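Local coordinates for polysaccharide biosynthesis protein CapD (Bacillus thuringiensis HD-771, PDB 6BWC) that works in CMP-pseudaminic acid biosynthesis as a short-chain dehydrogenase-type enzyme that uses NADP and probably acts on UDP-N-acetylglucosamine, at the interface of chains A and B and the interface of chains A and C. Coordinates in Å, arbitrary orientation; residue numbers count along the deposited sequence, not the author numbering. Chains: chain A/B/C, Polysaccharide biosynthesis protein CapD.

Contact 1: the interface of chains A and B. Residues chain A 95, 136-138; chain B 144, 148.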
# COMPACT_ATOMS: atom_id res chain seq x y z
N GLU A 95 0.74 11.48 -23.34
CA GLU A 95 1.89 10.79 -23.98
C GLU A 95 3.22 11.05 -23.27
O GLU A 95 4.09 10.16 -23.22
CB GLU A 95 2.13 11.24 -25.43
CG GLU A 95 0.98 11.04 -26.40
CD GLU A 95 0.69 9.61 -26.76
OE1 GLU A 95 1.32 9.04 -27.69
OE2 GLU A 95 -0.24 9.08 -26.12
N THR A 136 -5.25 6.73 -31.31
CA THR A 136 -3.86 6.80 -31.71
C THR A 136 -2.97 7.29 -30.57
O THR A 136 -1.79 7.56 -30.79
CB THR A 136 -3.73 7.82 -32.83
OG1 THR A 136 -4.09 9.11 -32.30
CG2 THR A 136 -4.64 7.48 -33.95
N ASN A 137 -3.54 7.42 -29.37
CA ASN A 137 -2.80 7.97 -28.22
C ASN A 137 -3.21 7.39 -26.88
O ASN A 137 -4.32 6.89 -26.70
CB ASN A 137 -2.91 9.49 -28.16
CG ASN A 137 -4.34 9.96 -28.32
OD1 ASN A 137 -5.22 9.62 -27.52
ND2 ASN A 137 -4.58 10.73 -29.36
N ASN A 138 -2.30 7.50 -25.92
CA ASN A 138 -2.50 6.93 -24.60
C ASN A 138 -3.80 7.37 -23.95
O ASN A 138 -4.56 6.52 -23.50
CB ASN A 138 -1.34 7.31 -23.69
CG ASN A 138 -1.39 6.57 -22.39
OD1 ASN A 138 -1.62 5.37 -22.38
ND2 ASN A 138 -1.21 7.27 -21.28
N LEU B 144 -1.48 -0.62 -26.28
CA LEU B 144 -1.19 0.75 -26.74
C LEU B 144 -0.69 1.64 -25.60
O LEU B 144 0.23 2.46 -25.79
CB LEU B 144 -2.42 1.35 -27.41
CG LEU B 144 -2.53 2.85 -27.75
CD1 LEU B 144 -1.33 3.46 -28.44
CD2 LEU B 144 -3.76 3.03 -28.62
N ARG B 148 3.38 2.91 -25.08
CA ARG B 148 3.62 4.32 -24.74
C ARG B 148 4.54 4.46 -23.55
O ARG B 148 5.56 5.17 -23.63
CB ARG B 148 2.28 5.01 -24.42
CG ARG B 148 1.77 6.07 -25.38
CD ARG B 148 2.27 5.92 -26.79
NE ARG B 148 1.26 6.27 -27.77
CZ ARG B 148 1.15 5.68 -28.97
NH1 ARG B 148 0.19 6.04 -29.81
NH2 ARG B 148 1.99 4.73 -29.35
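B:Arg148 of helix 138-155 reaches across the interface of chains A and B, probably the family's dimer contact, to A:Glu95 and the backbone of A:Thr136. From CB its chain bends at chi2 (25°) and again at chi3, bringing NE to the carboxylate and NH1 to A:Thr136. B:Arg148 CG lies 3.8 Å from A:Asn138 CB, and CD approaches A:Glu95 OE1. B:Arg148 NE then makes the salt bridge, 2.8 Å from A:Glu95 OE1. The hydrogen bond is bent: NE comes to the syn side of the carboxylate, but the oxygen lies well out of the guanidinium plane, and the two planar groups stand nearly perpendicular, 86° apart. Farther out, B:Arg148 NH1 donates to the carbonyl oxygen A:Thr136 O at 2.7 Å. This acceptor lies close to the guanidinium plane, while the donor sits above the carbonyl plane. B:Leu144 CD1, one turn earlier, covers the centre of one guanidinium face. The other carboxylate oxygen, A:Glu95 OE2, accepts a nearly straight 2.6 Å bond from A:Asn138 N, at the start of helix 138-156, where the helix end would probably favour the negative charge. The site thus ties the arginine to the beginning of the partner's helix, which carries the YXXXK motif of the short-chain dehydrogenases.

Contact 2: the interface of chains A and B. Residues chain A 95-96, 98-99; chain B 148-149, 152, 297.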
# COMPACT_ATOMS: atom_id res chain seq x y z
N GLU A 95 0.74 11.48 -23.34
CA GLU A 95 1.89 10.79 -23.98
C GLU A 95 3.22 11.05 -23.27
O GLU A 95 4.09 10.16 -23.22
CB GLU A 95 2.13 11.24 -25.43
CG GLU A 95 0.98 11.04 -26.40
CD GLU A 95 0.69 9.61 -26.76
OE1 GLU A 95 1.32 9.04 -27.69
OE2 GLU A 95 -0.24 9.08 -26.12
N TYR A 96 3.43 12.28 -22.80
CA TYR A 96 4.68 12.64 -22.10
C TYR A 96 4.70 12.18 -20.64
O TYR A 96 5.77 11.89 -20.13
CB TYR A 96 5.00 14.16 -22.21
CG TYR A 96 5.64 14.55 -23.53
CD1 TYR A 96 7.00 14.33 -23.76
CD2 TYR A 96 4.88 15.13 -24.55
CE1 TYR A 96 7.59 14.66 -24.98
CE2 TYR A 96 5.47 15.47 -25.77
CZ TYR A 96 6.81 15.24 -25.98
OH TYR A 96 7.40 15.59 -27.18
N PRO A 98 2.76 9.32 -19.36
CA PRO A 98 1.75 8.29 -19.56
C PRO A 98 1.25 7.57 -18.31
O PRO A 98 0.08 7.22 -18.25
CB PRO A 98 2.45 7.29 -20.47
CG PRO A 98 3.89 7.43 -20.15
CD PRO A 98 4.08 8.89 -19.88
N PHE A 99 2.11 7.32 -17.33
CA PHE A 99 1.64 6.59 -16.16
C PHE A 99 0.71 7.45 -15.32
O PHE A 99 -0.25 6.92 -14.73
CB PHE A 99 2.77 6.04 -15.30
CG PHE A 99 2.29 5.07 -14.27
CD1 PHE A 99 1.66 3.88 -14.66
CD2 PHE A 99 2.43 5.33 -12.92
CE1 PHE A 99 1.23 2.95 -13.71
CE2 PHE A 99 1.99 4.41 -11.97
CZ PHE A 99 1.40 3.21 -12.36
N ARG B 148 3.38 2.91 -25.08
CA ARG B 148 3.62 4.32 -24.74
C ARG B 148 4.54 4.46 -23.55
O ARG B 148 5.56 5.17 -23.63
CB ARG B 148 2.28 5.01 -24.42
CG ARG B 148 1.77 6.07 -25.38
CD ARG B 148 2.27 5.92 -26.79
NE ARG B 148 1.26 6.27 -27.77
CZ ARG B 148 1.15 5.68 -28.97
NH1 ARG B 148 0.19 6.04 -29.81
NH2 ARG B 148 1.99 4.73 -29.35
N LEU B 149 4.17 3.79 -22.44
CA LEU B 149 5.04 3.61 -21.25
C LEU B 149 6.51 3.28 -21.60
O LEU B 149 7.41 3.98 -21.16
CB LEU B 149 4.47 2.50 -20.35
CG LEU B 149 3.58 2.87 -19.18
CD1 LEU B 149 2.35 3.63 -19.63
CD2 LEU B 149 3.16 1.61 -18.43
N SER B 152 7.93 6.35 -23.44
CA SER B 152 8.17 7.33 -22.39
C SER B 152 9.32 6.99 -21.44
O SER B 152 10.01 7.86 -20.98
CB SER B 152 6.91 7.54 -21.58
OG SER B 152 7.23 8.26 -20.42
N LEU B 297 8.87 10.81 -29.68
CA LEU B 297 9.16 11.87 -28.69
C LEU B 297 10.51 12.59 -28.92
O LEU B 297 11.48 12.01 -29.45
CB LEU B 297 9.13 11.25 -27.27
CG LEU B 297 7.83 10.54 -26.79
CD1 LEU B 297 7.93 10.00 -25.37
CD2 LEU B 297 6.65 11.50 -26.88
O HOH W 1 8.12 11.11 -21.38
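A:Pro98 lays its ring against B:Ser152 and B:Leu149, joining the start of helix 98-118 to helix 138-155 of the partner in the helix packing typical of short-chain dehydrogenase dimers. The pyrrolidine ring is turned with its outer carbons toward chain B. A:Pro98 CG meets B:Ser152 CB at 3.3 Å, and CD lies beside the hydroxyl OG, while A:Pro98 CB rests 3.8 Å from the methyl B:Leu149 CD1. One ring therefore touches two side chains nearly one helical turn apart. B:Ser152 OG stands anti to its backbone N (chi1 168°), a rotation that takes the hydroxyl past the proline toward water 1, 3.1 Å from B:Ser152 OG. The same water is 2.8 Å from the carbonyl oxygen A:Tyr96 O, so it bridges the serine to the end of helix 91-96. Beyond it, A:Tyr96 and B:Leu297 run antiparallel alongside each other. The leucine sets a single branch over one face of the phenol: B:Leu297 CD2 lies 3.8 Å above the plane of the A:Tyr96 ring, displaced toward the rim on the side of CE1 and CZ. B:Leu297 belongs to a loop, so this contact comes from outside the paired helices. The salt bridge of A:Glu95 with B:Arg148 borders the patch.

Contact 3: the interface of chains A and C. Residues chain A 50, 53; chain C 186, 194, 261, 263.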
# COMPACT_ATOMS: atom_id res chain seq x y z
N GLU A 50 -15.67 31.87 -4.13
CA GLU A 50 -15.94 33.31 -4.18
C GLU A 50 -17.01 33.70 -5.19
O GLU A 50 -17.72 34.68 -5.01
CB GLU A 50 -14.65 34.08 -4.48
CG GLU A 50 -14.59 35.41 -3.75
CD GLU A 50 -14.62 35.20 -2.24
OE1 GLU A 50 -13.73 34.49 -1.70
OE2 GLU A 50 -15.56 35.72 -1.61
N ARG A 53 -20.82 32.94 -3.70
CA ARG A 53 -20.78 33.50 -2.37
C ARG A 53 -22.17 33.74 -1.76
O ARG A 53 -22.26 34.16 -0.61
CB ARG A 53 -20.00 34.81 -2.37
CG ARG A 53 -19.40 35.16 -1.02
CD ARG A 53 -19.02 36.62 -0.90
NE ARG A 53 -19.14 37.08 0.48
CZ ARG A 53 -18.35 36.71 1.49
NH1 ARG A 53 -17.35 35.84 1.32
NH2 ARG A 53 -18.58 37.21 2.70
N GLN C 186 -12.98 41.70 -6.08
CA GLN C 186 -14.26 41.85 -5.37
C GLN C 186 -14.89 43.22 -5.62
O GLN C 186 -16.07 43.32 -5.86
CB GLN C 186 -14.08 41.61 -3.87
CG GLN C 186 -13.94 40.16 -3.44
CD GLN C 186 -14.03 40.00 -1.93
OE1 GLN C 186 -13.78 40.94 -1.17
NE2 GLN C 186 -14.38 38.81 -1.48
N THR C 194 -14.75 41.61 1.36
CA THR C 194 -14.97 40.67 2.45
C THR C 194 -13.88 40.94 3.46
O THR C 194 -12.72 40.70 3.16
CB THR C 194 -14.81 39.21 2.01
OG1 THR C 194 -15.35 39.01 0.71
CG2 THR C 194 -15.48 38.30 2.99
N GLU C 261 -18.25 44.39 3.99
CA GLU C 261 -18.88 43.31 4.75
C GLU C 261 -17.87 42.72 5.73
O GLU C 261 -16.67 42.61 5.43
CB GLU C 261 -19.45 42.21 3.81
CG GLU C 261 -20.32 41.15 4.48
CD GLU C 261 -20.70 39.98 3.57
OE1 GLU C 261 -20.84 40.16 2.33
OE2 GLU C 261 -20.86 38.86 4.10
N ILE C 263 -17.28 39.36 7.10
CA ILE C 263 -17.43 37.87 7.16
C ILE C 263 -17.06 37.33 8.55
O ILE C 263 -17.73 36.44 9.08
CB ILE C 263 -16.65 37.08 6.05
CG1 ILE C 263 -17.18 35.61 5.93
CG2 ILE C 263 -15.14 37.10 6.26
CD1 ILE C 263 -16.44 34.68 4.97
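A:Arg53 NH2 donates a hydrogen bond to the carboxylate oxygen C:Glu261 OE2 at 3.1 Å, the shorter of the polar bonds spanning the two chains here and also a salt bridge. C:Glu261 keeps CG anti to its backbone N (chi1 -171°) and runs out straight to meet the extended arginine tip to tip. The acceptor lies near the guanidinium plane, yet the donor comes from above the carboxylate plane (61° out of it), and the planar groups are inclined by 62°. C:Thr194 supports the guanidinium from one face, its hydroxyl OG1 over the centre and its methyl CG2 3.6 Å from A:Arg53 CZ. C:Ile263 CB lies at the edge, 3.9 Å from A:Arg53 NH2. A:Arg53 NH1 turns back to A:Glu50 OE2, 3.4 Å away, in a weak hydrogen bond and salt bridge within chain A. That oxygen also accepts a weak hydrogen bond from the amide nitrogen C:Gln186 NE2, the side chains crossing at about a right angle. C:Thr194 N positions the glutamine by donating to C:Gln186 OE1 at 2.8 Å. The structure alone does not show whether this interface forms outside the crystal. In the fold, A:Glu50 lies near the end of helix 42-51, with A:Arg53 in the following loop; chain C combines helix 179-190, strands 192-195 and 259-262 and the loop residue C:Ile263.

Contacts 1 and 2 form one continuous stretch of the A–B interface: their C-alpha centres are about 7 Å apart, and they share A:Glu95 and B:Arg148. Both rest on helix 138-155 of chain B, met by helix 91-96 and its neighbours in chain A. Contact 3 lies about 45 Å from contact 1 and 44 Å from contact 2 between the same centres, uses different elements, and faces chain C. Each interface is two-fold symmetric, so every contact has a twin. One subunit thus engages two neighbours through separate surfaces, which could connect the six copies of the deposited assembly, although the structure alone does not prove that hexamer in solution.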